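Local coordinates for putative lipoprotein (Bacteroides ovatus, PDB 3OQQ) that is of unknown function but binds calcium ions and is probably an extracellular lipoprotein built mainly from antiparallel beta-strands, at residues S141-D146 with P400-Y405; E175-L180 with R300-L305; I208-I213 with A255-D260; A404-T409 with Y423-D428. All blocks are in the same frame, centred on the assembly; numbering follows the deposited sequence.

Overall arrangement
Contacts 2 and 3 lie among the long strands, contact 3 buried and contact 2 with one buried and one partly exposed face; contacts 1 and 4 belong to the calcium-binding loop region, their centres about 30 to 34 Å from those of the strand pair. Contact 2 joins two neighbouring strands by backbone ladder bonds, while contact 3 is an apolar meeting of strands from different sheets; their centres are about 9 Å apart, and strands 205-215 and 298-307 are neighbours. Contacts 1 and 4 share Ala404 and Tyr405, and between them fasten the two ends of the short helix 401-404. Their chemistry is more polar: backbone bonds at a helix start, carboxylates, ordered waters and calcium ions, as suits loops near the surface.

Contact 1 of 4, residues S141-D146 with P400-Y405; sequences SWYDED and PFREAY. With CA (calcium ion), chain B; CA (calcium ion), chain C.
Arg402 reaches Tyr143 and Asp144 because its CG is wedged between its backbone N and carbonyl carbon (chi1 79°) and its chain bends at chi3 (-72°), which sets NE beside Tyr143 CD1. Tyr143 CE1 then lies over the centre of the guanidinium, 3.5 Å above its plane. With the two planes 65° apart, the phenol ring offers its rim rather than its face. At the edge of the guanidinium, Arg402 NH1 bonds the Asp144 carboxylate weakly, 3.3 Å to OD2; the bond to OD1 is doubtful.

Pro400 stands at the N-cap and has no side-chain acceptor to offer the first N-H groups of helix 401-404; the loop carbonyls serve instead: Phe401 N bonds Glu145 O at 2.8 Å and Arg402 N bonds Tyr143 O at 3.1 Å. Nearby, Asp146 OD1 bridges two calcium ions, 2.5 Å from that of chain C and 2.7 Å from that of chain B, in sites completed by residues such as Glu132, Asp149 and Glu397; OD2 binds the chain B ion too and accepts from Arg398 N. The loop thus lends carbonyls to a helix start and a carboxylate to metal, which probably holds the two in place.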
# COMPACT_ATOMS: atom_id res chain seq x y z
N SER A 141 1.33 17.18 -21.26
CA SER A 141 2.41 17.04 -20.27
C SER A 141 1.70 16.58 -19.01
O SER A 141 1.30 17.38 -18.16
CB SER A 141 3.18 18.35 -20.08
OG SER A 141 3.72 18.79 -21.32
N TRP A 142 1.41 15.26 -18.97
CA TRP A 142 0.62 14.65 -17.91
C TRP A 142 1.18 14.92 -16.51
O TRP A 142 0.42 14.98 -15.56
CB TRP A 142 0.43 13.15 -18.16
CG TRP A 142 1.69 12.34 -18.18
CD1 TRP A 142 2.40 11.95 -19.28
CD2 TRP A 142 2.33 11.72 -17.05
NE1 TRP A 142 3.43 11.13 -18.91
CE2 TRP A 142 3.42 10.98 -17.54
CE3 TRP A 142 2.08 11.72 -15.66
CZ2 TRP A 142 4.27 10.25 -16.70
CZ3 TRP A 142 2.94 11.02 -14.82
CH2 TRP A 142 4.03 10.31 -15.34
N TYR A 143 2.49 15.16 -16.39
CA TYR A 143 3.10 15.42 -15.08
C TYR A 143 2.96 16.91 -14.68
O TYR A 143 3.54 17.33 -13.70
CB TYR A 143 4.55 14.93 -15.05
CG TYR A 143 5.25 15.02 -16.38
CD1 TYR A 143 5.54 16.25 -16.97
CD2 TYR A 143 5.64 13.87 -17.06
CE1 TYR A 143 6.21 16.33 -18.19
CE2 TYR A 143 6.31 13.94 -18.28
CZ TYR A 143 6.59 15.17 -18.84
OH TYR A 143 7.21 15.24 -20.06
N ASP A 144 2.16 17.68 -15.43
CA ASP A 144 1.77 19.06 -15.14
C ASP A 144 0.47 19.02 -14.28
O ASP A 144 0.03 20.05 -13.76
CB ASP A 144 1.59 19.88 -16.43
CG ASP A 144 2.83 20.65 -16.84
OD1 ASP A 144 3.70 20.90 -15.97
OD2 ASP A 144 2.91 21.07 -18.00
N GLU A 145 -0.13 17.82 -14.14
CA GLU A 145 -1.27 17.57 -13.24
C GLU A 145 -0.73 17.63 -11.83
O GLU A 145 0.48 17.47 -11.66
CB GLU A 145 -1.94 16.19 -13.53
CG GLU A 145 -2.51 16.00 -14.93
CD GLU A 145 -3.70 16.84 -15.37
OE1 GLU A 145 -4.06 17.80 -14.66
OE2 GLU A 145 -4.24 16.55 -16.46
N ASP A 146 -1.59 17.85 -10.81
CA ASP A 146 -1.10 17.99 -9.44
C ASP A 146 -0.94 16.63 -8.68
O ASP A 146 -0.23 16.60 -7.66
CB ASP A 146 -1.95 19.00 -8.61
CG ASP A 146 -3.46 18.80 -8.49
OD1 ASP A 146 -3.97 17.75 -8.95
OD2 ASP A 146 -4.12 19.68 -7.92
N PRO A 400 1.78 21.90 -10.49
CA PRO A 400 2.22 20.75 -11.32
C PRO A 400 3.14 19.81 -10.54
O PRO A 400 4.06 20.27 -9.88
CB PRO A 400 2.98 21.43 -12.48
CG PRO A 400 2.42 22.81 -12.56
CD PRO A 400 2.16 23.19 -11.11
N PHE A 401 2.88 18.48 -10.62
CA PHE A 401 3.68 17.47 -9.91
C PHE A 401 5.19 17.62 -10.19
O PHE A 401 5.97 17.65 -9.24
CB PHE A 401 3.22 16.04 -10.23
CG PHE A 401 3.70 15.05 -9.18
CD1 PHE A 401 3.19 15.07 -7.89
CD2 PHE A 401 4.70 14.14 -9.48
CE1 PHE A 401 3.66 14.18 -6.91
CE2 PHE A 401 5.17 13.23 -8.50
CZ PHE A 401 4.64 13.25 -7.23
N ARG A 402 5.58 17.83 -11.47
CA ARG A 402 6.97 18.03 -11.92
C ARG A 402 7.63 19.30 -11.25
O ARG A 402 8.86 19.39 -11.20
CB ARG A 402 7.01 18.13 -13.45
CG ARG A 402 6.60 19.50 -13.97
CD ARG A 402 6.17 19.53 -15.40
NE ARG A 402 7.28 19.38 -16.31
CZ ARG A 402 7.23 19.68 -17.60
NH1 ARG A 402 6.13 20.22 -18.13
NH2 ARG A 402 8.28 19.48 -18.38
N GLU A 403 6.82 20.27 -10.76
CA GLU A 403 7.33 21.46 -10.05
C GLU A 403 7.53 21.15 -8.57
O GLU A 403 8.50 21.62 -7.99
CB GLU A 403 6.41 22.68 -10.24
CG GLU A 403 6.47 23.23 -11.65
CD GLU A 403 5.74 24.53 -11.91
OE1 GLU A 403 5.52 25.30 -10.95
OE2 GLU A 403 5.40 24.79 -13.09
N ALA A 404 6.64 20.34 -7.97
CA ALA A 404 6.80 19.86 -6.59
C ALA A 404 8.01 18.92 -6.50
O ALA A 404 8.71 18.92 -5.49
CB ALA A 404 5.54 19.12 -6.14
N TYR A 405 8.24 18.11 -7.58
CA TYR A 405 9.34 17.15 -7.68
C TYR A 405 10.19 17.45 -8.94
O TYR A 405 9.90 16.88 -10.00
CB TYR A 405 8.80 15.69 -7.65
CG TYR A 405 8.27 15.34 -6.28
CD1 TYR A 405 9.12 14.89 -5.28
CD2 TYR A 405 6.94 15.61 -5.94
CE1 TYR A 405 8.67 14.67 -3.98
CE2 TYR A 405 6.48 15.42 -4.64
CZ TYR A 405 7.35 14.95 -3.66
OH TYR A 405 6.92 14.80 -2.37
CA CA B . -6.05 18.35 -7.32
CA CA C . -5.60 16.76 -10.60
O HOH W 1 5.37 22.96 -15.07
O HOH W 2 -4.41 18.29 -12.04
O HOH W 3 -6.98 18.52 -9.83
O HOH W 4 -7.55 16.86 -11.96

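Contact 2 of 4, residues E175-L180 with R300-L305; sequences ELLLTL and RAEVRL
Arg304 NH2 meets Glu175 OE2 at 2.8 Å, and Arg304 NE meets OE1 of the same carboxylate at 2.9 Å, a side-on, two-nitrogen salt bridge. The arginine chain runs extended from CG to NE, with CG anti to the backbone N (chi1 -174°). OE1 lies in the guanidinium plane, yet both nitrogens approach from above the carboxylate plane, the two planes being 64° apart. An alanine in place of Arg304 would probably leave the Glu175 carboxylate without its charged mate and free to turn.

The strands themselves form a regular antiparallel ladder. Leu176, Leu178 and Leu180 each exchange two backbone bonds, with Leu305, Val303 and Ala301 respectively; Leu178 N to Val303 O, 2.8 Å, is nearly straight. These six apolar residues share one face, which packs on strands 190-198 and 266-272, and Leu176 CD2 lies alongside Leu305 CD1 at 3.8 Å. On the other face Thr179 CG2 sits over the centre of the Arg300 guanidinium, 3.6 Å above its plane, while Arg300 NE is held by Asp181. Such chemistry implies a sheet with one apolar side for the core and a mixed, partly exposed side where charged chains pair and Leu177 packs along their aliphatic parts.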
# COMPACT_ATOMS: atom_id res chain seq x y z
N GLU A 175 -2.09 -14.59 7.65
CA GLU A 175 -2.91 -13.45 7.96
C GLU A 175 -2.42 -12.31 7.15
O GLU A 175 -1.23 -12.23 6.85
CB GLU A 175 -2.85 -13.10 9.44
CG GLU A 175 -3.95 -13.72 10.26
CD GLU A 175 -4.00 -13.16 11.66
OE1 GLU A 175 -3.79 -11.94 11.83
OE2 GLU A 175 -4.27 -13.96 12.59
N LEU A 176 -3.32 -11.43 6.80
CA LEU A 176 -3.05 -10.22 6.06
C LEU A 176 -3.66 -9.09 6.84
O LEU A 176 -4.82 -9.18 7.23
CB LEU A 176 -3.64 -10.30 4.64
CG LEU A 176 -3.33 -9.16 3.70
CD1 LEU A 176 -3.00 -9.68 2.37
CD2 LEU A 176 -4.48 -8.17 3.60
N LEU A 177 -2.86 -8.07 7.14
CA LEU A 177 -3.34 -6.85 7.77
C LEU A 177 -3.07 -5.69 6.81
O LEU A 177 -1.90 -5.40 6.50
CB LEU A 177 -2.71 -6.60 9.16
CG LEU A 177 -3.25 -5.41 9.95
CD1 LEU A 177 -4.68 -5.69 10.44
CD2 LEU A 177 -2.36 -5.12 11.16
N LEU A 178 -4.16 -5.05 6.32
CA LEU A 178 -4.09 -3.89 5.45
C LEU A 178 -4.69 -2.66 6.09
O LEU A 178 -5.81 -2.70 6.58
CB LEU A 178 -4.82 -4.15 4.11
CG LEU A 178 -5.09 -2.90 3.22
CD1 LEU A 178 -3.86 -2.45 2.48
CD2 LEU A 178 -6.20 -3.15 2.25
N THR A 179 -3.96 -1.53 6.03
CA THR A 179 -4.52 -0.25 6.41
C THR A 179 -4.49 0.61 5.20
O THR A 179 -3.57 0.49 4.38
CB THR A 179 -3.89 0.42 7.64
OG1 THR A 179 -2.50 0.67 7.44
CG2 THR A 179 -4.16 -0.32 8.93
N LEU A 180 -5.52 1.44 5.04
CA LEU A 180 -5.67 2.46 4.00
C LEU A 180 -6.02 3.74 4.72
O LEU A 180 -7.07 3.79 5.41
CB LEU A 180 -6.76 2.07 2.98
CG LEU A 180 -6.60 0.78 2.18
CD1 LEU A 180 -7.87 0.46 1.43
CD2 LEU A 180 -5.41 0.85 1.22
N ARG A 300 -9.16 6.03 8.44
CA ARG A 300 -8.48 4.76 8.21
C ARG A 300 -9.44 3.61 7.99
O ARG A 300 -10.37 3.43 8.79
CB ARG A 300 -7.54 4.44 9.42
CG ARG A 300 -7.13 2.94 9.57
CD ARG A 300 -6.05 2.72 10.60
NE ARG A 300 -4.74 3.18 10.10
CZ ARG A 300 -3.57 2.88 10.65
NH1 ARG A 300 -3.51 2.14 11.76
NH2 ARG A 300 -2.44 3.31 10.11
N ALA A 301 -9.20 2.83 6.91
CA ALA A 301 -9.86 1.54 6.71
C ALA A 301 -8.84 0.47 7.13
O ALA A 301 -7.67 0.54 6.74
CB ALA A 301 -10.32 1.34 5.26
N GLU A 302 -9.26 -0.47 7.99
CA GLU A 302 -8.36 -1.52 8.45
C GLU A 302 -8.99 -2.87 8.18
O GLU A 302 -10.14 -3.10 8.57
CB GLU A 302 -7.99 -1.36 9.93
CG GLU A 302 -6.96 -2.39 10.38
CD GLU A 302 -6.66 -2.37 11.86
OE1 GLU A 302 -5.79 -1.57 12.28
OE2 GLU A 302 -7.31 -3.14 12.61
N VAL A 303 -8.26 -3.75 7.47
CA VAL A 303 -8.78 -5.06 7.07
C VAL A 303 -7.82 -6.15 7.49
O VAL A 303 -6.64 -6.13 7.14
CB VAL A 303 -9.05 -5.15 5.54
CG1 VAL A 303 -9.67 -6.51 5.18
CG2 VAL A 303 -9.96 -4.01 5.06
N ARG A 304 -8.34 -7.10 8.25
CA ARG A 304 -7.61 -8.30 8.65
C ARG A 304 -8.26 -9.47 7.92
O ARG A 304 -9.47 -9.70 8.06
CB ARG A 304 -7.65 -8.47 10.17
CG ARG A 304 -6.80 -9.62 10.68
CD ARG A 304 -6.96 -9.74 12.17
NE ARG A 304 -6.33 -10.94 12.71
CZ ARG A 304 -6.84 -11.66 13.71
NH1 ARG A 304 -7.99 -11.31 14.26
NH2 ARG A 304 -6.20 -12.73 14.16
N LEU A 305 -7.49 -10.17 7.09
CA LEU A 305 -7.99 -11.36 6.38
C LEU A 305 -7.26 -12.57 6.92
O LEU A 305 -6.03 -12.61 6.85
CB LEU A 305 -7.80 -11.25 4.86
CG LEU A 305 -8.32 -9.98 4.19
CD1 LEU A 305 -7.78 -9.88 2.82
CD2 LEU A 305 -9.83 -9.94 4.13

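Contact 3 of 4, residues I208-I213 with A255-D260; sequences ITASLI and AILTVD
Leu212 and Leu257 meet with no flat side chain at work between their strands: no aromatic ring, carboxylate or amide group takes part, and the planar groups that are touched belong to the backbone. Leu212 CD1 comes within 3.3 Å of Ala255 O, and Leu257 CD2 approaches Ser211 O at the same distance, so that each leucine puts a methyl against a carbonyl of the opposite strand. The remainder is branched aliphatic packing. Leu212 CD2 lies 3.8 Å from Leu257 CB, and the two side chains lie alongside one another, antiparallel. Ile208 and Val259 do the same, with Ile208 CG2 3.8 Å from Val259 CG1; both methyls stand anti to their own backbone N (Val259 chi1 -179°). Between these pairs Ala210 offers nothing beyond CB, which is small enough to admit Leu257 CD2 at 3.8 Å. Ala255 plays a like part, its CB lying 3.8 Å from Leu212 CD1.

The strand axes stay 7.6 Å apart and run nearly antiparallel, at 163°, too far for backbone pairing, so this is a face-to-face meeting of two sheets, as in a beta-sandwich. Strand 205-215 pairs with 221-230 and 298-307 in one layer, and strand 253-263 lies between 234-242 and 266-272 in the other. Ala301 and Val303 of strand 298-307 continue the same apolar layer over Leu257 and Val259.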
# COMPACT_ATOMS: atom_id res chain seq x y z
N ILE A 208 -12.94 -12.32 7.74
CA ILE A 208 -12.67 -10.91 7.47
C ILE A 208 -12.96 -10.11 8.74
O ILE A 208 -14.05 -10.24 9.30
CB ILE A 208 -13.54 -10.38 6.29
CG1 ILE A 208 -13.25 -11.10 4.96
CG2 ILE A 208 -13.47 -8.85 6.15
CD1 ILE A 208 -14.33 -10.95 3.94
N THR A 209 -12.03 -9.23 9.13
CA THR A 209 -12.27 -8.24 10.18
C THR A 209 -12.12 -6.91 9.47
O THR A 209 -11.12 -6.69 8.81
CB THR A 209 -11.39 -8.43 11.40
OG1 THR A 209 -11.83 -9.60 12.08
CG2 THR A 209 -11.45 -7.23 12.36
N ALA A 210 -13.16 -6.05 9.52
CA ALA A 210 -13.07 -4.76 8.83
C ALA A 210 -13.44 -3.65 9.79
O ALA A 210 -14.44 -3.77 10.49
CB ALA A 210 -13.99 -4.75 7.61
N SER A 211 -12.61 -2.59 9.85
CA SER A 211 -12.78 -1.43 10.74
C SER A 211 -12.60 -0.11 10.05
O SER A 211 -11.75 0.04 9.16
CB SER A 211 -11.78 -1.48 11.90
OG SER A 211 -11.67 -2.76 12.51
N LEU A 212 -13.41 0.86 10.47
CA LEU A 212 -13.32 2.27 10.11
C LEU A 212 -12.81 2.95 11.33
O LEU A 212 -13.35 2.70 12.42
CB LEU A 212 -14.67 2.82 9.67
CG LEU A 212 -15.09 2.42 8.26
CD1 LEU A 212 -16.56 2.78 8.01
CD2 LEU A 212 -14.15 3.04 7.21
N ILE A 213 -11.72 3.70 11.21
CA ILE A 213 -10.99 4.28 12.34
C ILE A 213 -10.51 5.68 12.02
O ILE A 213 -10.20 5.96 10.86
CB ILE A 213 -9.73 3.35 12.66
CG1 ILE A 213 -10.08 1.91 13.05
CG2 ILE A 213 -8.76 3.94 13.71
CD1 ILE A 213 -8.87 0.97 12.88
N ALA A 255 -18.42 7.20 6.10
CA ALA A 255 -17.39 6.30 5.57
C ALA A 255 -18.01 4.93 5.45
O ALA A 255 -18.80 4.56 6.31
CB ALA A 255 -16.16 6.28 6.47
N ILE A 256 -17.76 4.23 4.34
CA ILE A 256 -18.29 2.88 4.10
C ILE A 256 -17.14 1.99 3.64
O ILE A 256 -16.55 2.26 2.58
CB ILE A 256 -19.47 2.83 3.08
CG1 ILE A 256 -20.59 3.86 3.38
CG2 ILE A 256 -20.02 1.39 2.96
CD1 ILE A 256 -21.54 4.15 2.19
N LEU A 257 -16.84 0.94 4.40
CA LEU A 257 -15.77 0.00 4.06
C LEU A 257 -16.38 -1.33 3.66
O LEU A 257 -17.08 -1.96 4.45
CB LEU A 257 -14.79 -0.16 5.23
CG LEU A 257 -13.74 -1.26 5.14
CD1 LEU A 257 -12.81 -1.07 3.93
CD2 LEU A 257 -12.98 -1.32 6.42
N THR A 258 -16.15 -1.73 2.40
CA THR A 258 -16.66 -2.98 1.87
C THR A 258 -15.49 -3.89 1.58
O THR A 258 -14.52 -3.48 0.95
CB THR A 258 -17.56 -2.74 0.64
OG1 THR A 258 -18.57 -1.80 0.98
CG2 THR A 258 -18.23 -4.03 0.13
N VAL A 259 -15.58 -5.12 2.06
CA VAL A 259 -14.58 -6.15 1.76
C VAL A 259 -15.34 -7.27 1.03
O VAL A 259 -16.24 -7.87 1.60
CB VAL A 259 -13.78 -6.64 2.99
CG1 VAL A 259 -12.75 -7.68 2.58
CG2 VAL A 259 -13.10 -5.48 3.71
N ASP A 260 -14.99 -7.52 -0.24
CA ASP A 260 -15.62 -8.57 -1.05
C ASP A 260 -14.55 -9.60 -1.42
O ASP A 260 -13.75 -9.35 -2.32
CB ASP A 260 -16.31 -7.97 -2.30
CG ASP A 260 -17.15 -8.94 -3.13
OD1 ASP A 260 -17.00 -10.16 -2.96
OD2 ASP A 260 -17.93 -8.47 -3.99

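Contact 4 of 4, residues A404-T409 with Y423-D428; sequences AYPDFT and YENFVD. With CA (calcium ion), chain D.
Ala404 O accepts from Val427 N at 2.9 Å, tying the end of the short helix 401-404 to the loop ahead of strand 431-432. Directly after it comes a type I beta turn from Tyr405 to Phe408, closed by Phe408 N to Tyr405 O; Pro406 suits its second position because its ring already fixes phi near the value needed there (-66°).

The side chains follow this frame. Tyr405 brings the edge of its ring to the loop: CE1 lies 3.2 Å from Tyr423 O, near the ring plane, and also touches Phe426 CB. Its hydroxyl bonds Arg393 O, and a water links that hydroxyl to Tyr423 O. Pro406 CG packs on Val427 CG2 at 3.8 Å, a small apolar patch between the proline ring and one valine methyl.

Asp407 and Asn425 supply the polar bond. Asn425 CG stands anti to its backbone N (chi1 -179°), and ND2 donates to Asp407 OD2 at 2.9 Å, arriving from above the carboxylate plane as the two side chains cross at about a right angle. The backbones of the same two residues share a water, which accepts from Asp407 N and donates to Asn425 O. An alanine in place of Asp407 would probably leave Asn425 ND2 without this acceptor and its amide freer to rotate. Just after Val427, Asp428 grips a calcium ion with both carboxylate oxygens, OD1 and OD2 each 2.4 Å from the metal.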
# COMPACT_ATOMS: atom_id res chain seq x y z
N ALA A 404 6.64 20.34 -7.97
CA ALA A 404 6.80 19.86 -6.59
C ALA A 404 8.01 18.92 -6.50
O ALA A 404 8.71 18.92 -5.49
CB ALA A 404 5.54 19.12 -6.14
N TYR A 405 8.24 18.11 -7.58
CA TYR A 405 9.34 17.15 -7.68
C TYR A 405 10.19 17.45 -8.94
O TYR A 405 9.90 16.88 -10.00
CB TYR A 405 8.80 15.69 -7.65
CG TYR A 405 8.27 15.34 -6.28
CD1 TYR A 405 9.12 14.89 -5.28
CD2 TYR A 405 6.94 15.61 -5.94
CE1 TYR A 405 8.67 14.67 -3.98
CE2 TYR A 405 6.48 15.42 -4.64
CZ TYR A 405 7.35 14.95 -3.66
OH TYR A 405 6.92 14.80 -2.37
N PRO A 406 11.25 18.32 -8.85
CA PRO A 406 12.03 18.69 -10.06
C PRO A 406 12.81 17.55 -10.74
O PRO A 406 13.24 17.73 -11.87
CB PRO A 406 12.99 19.77 -9.56
CG PRO A 406 12.37 20.30 -8.30
CD PRO A 406 11.69 19.11 -7.68
N ASP A 407 13.05 16.43 -10.05
CA ASP A 407 13.76 15.30 -10.68
C ASP A 407 12.80 14.22 -11.22
O ASP A 407 13.27 13.21 -11.76
CB ASP A 407 14.73 14.69 -9.68
CG ASP A 407 15.87 15.64 -9.36
OD1 ASP A 407 16.19 16.49 -10.22
OD2 ASP A 407 16.43 15.53 -8.27
N PHE A 408 11.47 14.42 -11.06
CA PHE A 408 10.45 13.45 -11.51
C PHE A 408 10.57 13.14 -13.01
O PHE A 408 10.67 11.96 -13.36
CB PHE A 408 9.02 13.93 -11.19
CG PHE A 408 7.90 12.97 -11.56
CD1 PHE A 408 7.76 11.75 -10.90
CD2 PHE A 408 6.97 13.29 -12.54
CE1 PHE A 408 6.73 10.87 -11.23
CE2 PHE A 408 5.92 12.43 -12.85
CZ PHE A 408 5.80 11.23 -12.18
N THR A 409 10.54 14.17 -13.89
CA THR A 409 10.57 13.91 -15.36
C THR A 409 11.87 13.24 -15.77
O THR A 409 11.85 12.41 -16.69
CB THR A 409 10.27 15.14 -16.21
OG1 THR A 409 11.36 16.05 -16.08
CG2 THR A 409 8.95 15.82 -15.82
N TYR A 423 11.89 11.28 -5.42
CA TYR A 423 10.87 11.56 -4.39
C TYR A 423 11.47 12.20 -3.13
O TYR A 423 10.74 12.82 -2.36
CB TYR A 423 10.09 10.29 -4.01
CG TYR A 423 10.98 9.08 -3.81
CD1 TYR A 423 11.73 8.93 -2.65
CD2 TYR A 423 11.07 8.09 -4.78
CE1 TYR A 423 12.58 7.84 -2.48
CE2 TYR A 423 11.89 6.98 -4.60
CZ TYR A 423 12.65 6.87 -3.46
OH TYR A 423 13.47 5.78 -3.27
N GLU A 424 12.80 12.06 -2.94
CA GLU A 424 13.53 12.66 -1.83
C GLU A 424 13.77 14.16 -2.12
O GLU A 424 14.07 14.92 -1.20
CB GLU A 424 14.88 11.95 -1.60
CG GLU A 424 14.76 10.56 -1.01
CD GLU A 424 16.02 9.84 -0.58
OE1 GLU A 424 17.13 10.35 -0.82
OE2 GLU A 424 15.89 8.73 -0.01
N ASN A 425 13.66 14.58 -3.39
CA ASN A 425 13.93 15.98 -3.74
C ASN A 425 12.62 16.74 -3.96
O ASN A 425 12.21 16.98 -5.09
CB ASN A 425 14.87 16.10 -4.98
CG ASN A 425 15.21 17.53 -5.37
OD1 ASN A 425 15.19 18.47 -4.57
ND2 ASN A 425 15.56 17.73 -6.63
N PHE A 426 11.94 17.10 -2.86
CA PHE A 426 10.68 17.83 -2.95
C PHE A 426 10.93 19.30 -2.69
O PHE A 426 11.87 19.64 -2.00
CB PHE A 426 9.65 17.27 -1.94
CG PHE A 426 10.07 17.39 -0.48
CD1 PHE A 426 10.84 16.39 0.12
CD2 PHE A 426 9.72 18.49 0.27
CE1 PHE A 426 11.24 16.51 1.45
CE2 PHE A 426 10.13 18.62 1.60
CZ PHE A 426 10.88 17.62 2.18
N VAL A 427 10.07 20.17 -3.20
CA VAL A 427 10.14 21.61 -2.94
C VAL A 427 9.13 21.88 -1.83
O VAL A 427 7.93 21.61 -2.01
CB VAL A 427 9.86 22.44 -4.21
CG1 VAL A 427 9.85 23.93 -3.91
CG2 VAL A 427 10.88 22.11 -5.30
N ASP A 428 9.62 22.37 -0.67
CA ASP A 428 8.80 22.63 0.50
C ASP A 428 7.56 23.47 0.16
O ASP A 428 6.46 23.06 0.51
CB ASP A 428 9.64 23.35 1.59
CG ASP A 428 8.85 23.71 2.83
OD1 ASP A 428 7.79 23.11 3.05
OD2 ASP A 428 9.29 24.59 3.57
CA CA D . 7.20 24.63 4.83
O HOH W 5 8.75 13.75 -0.10
O HOH W 6 12.28 15.56 -7.53
O HOH W 7 8.34 23.68 6.54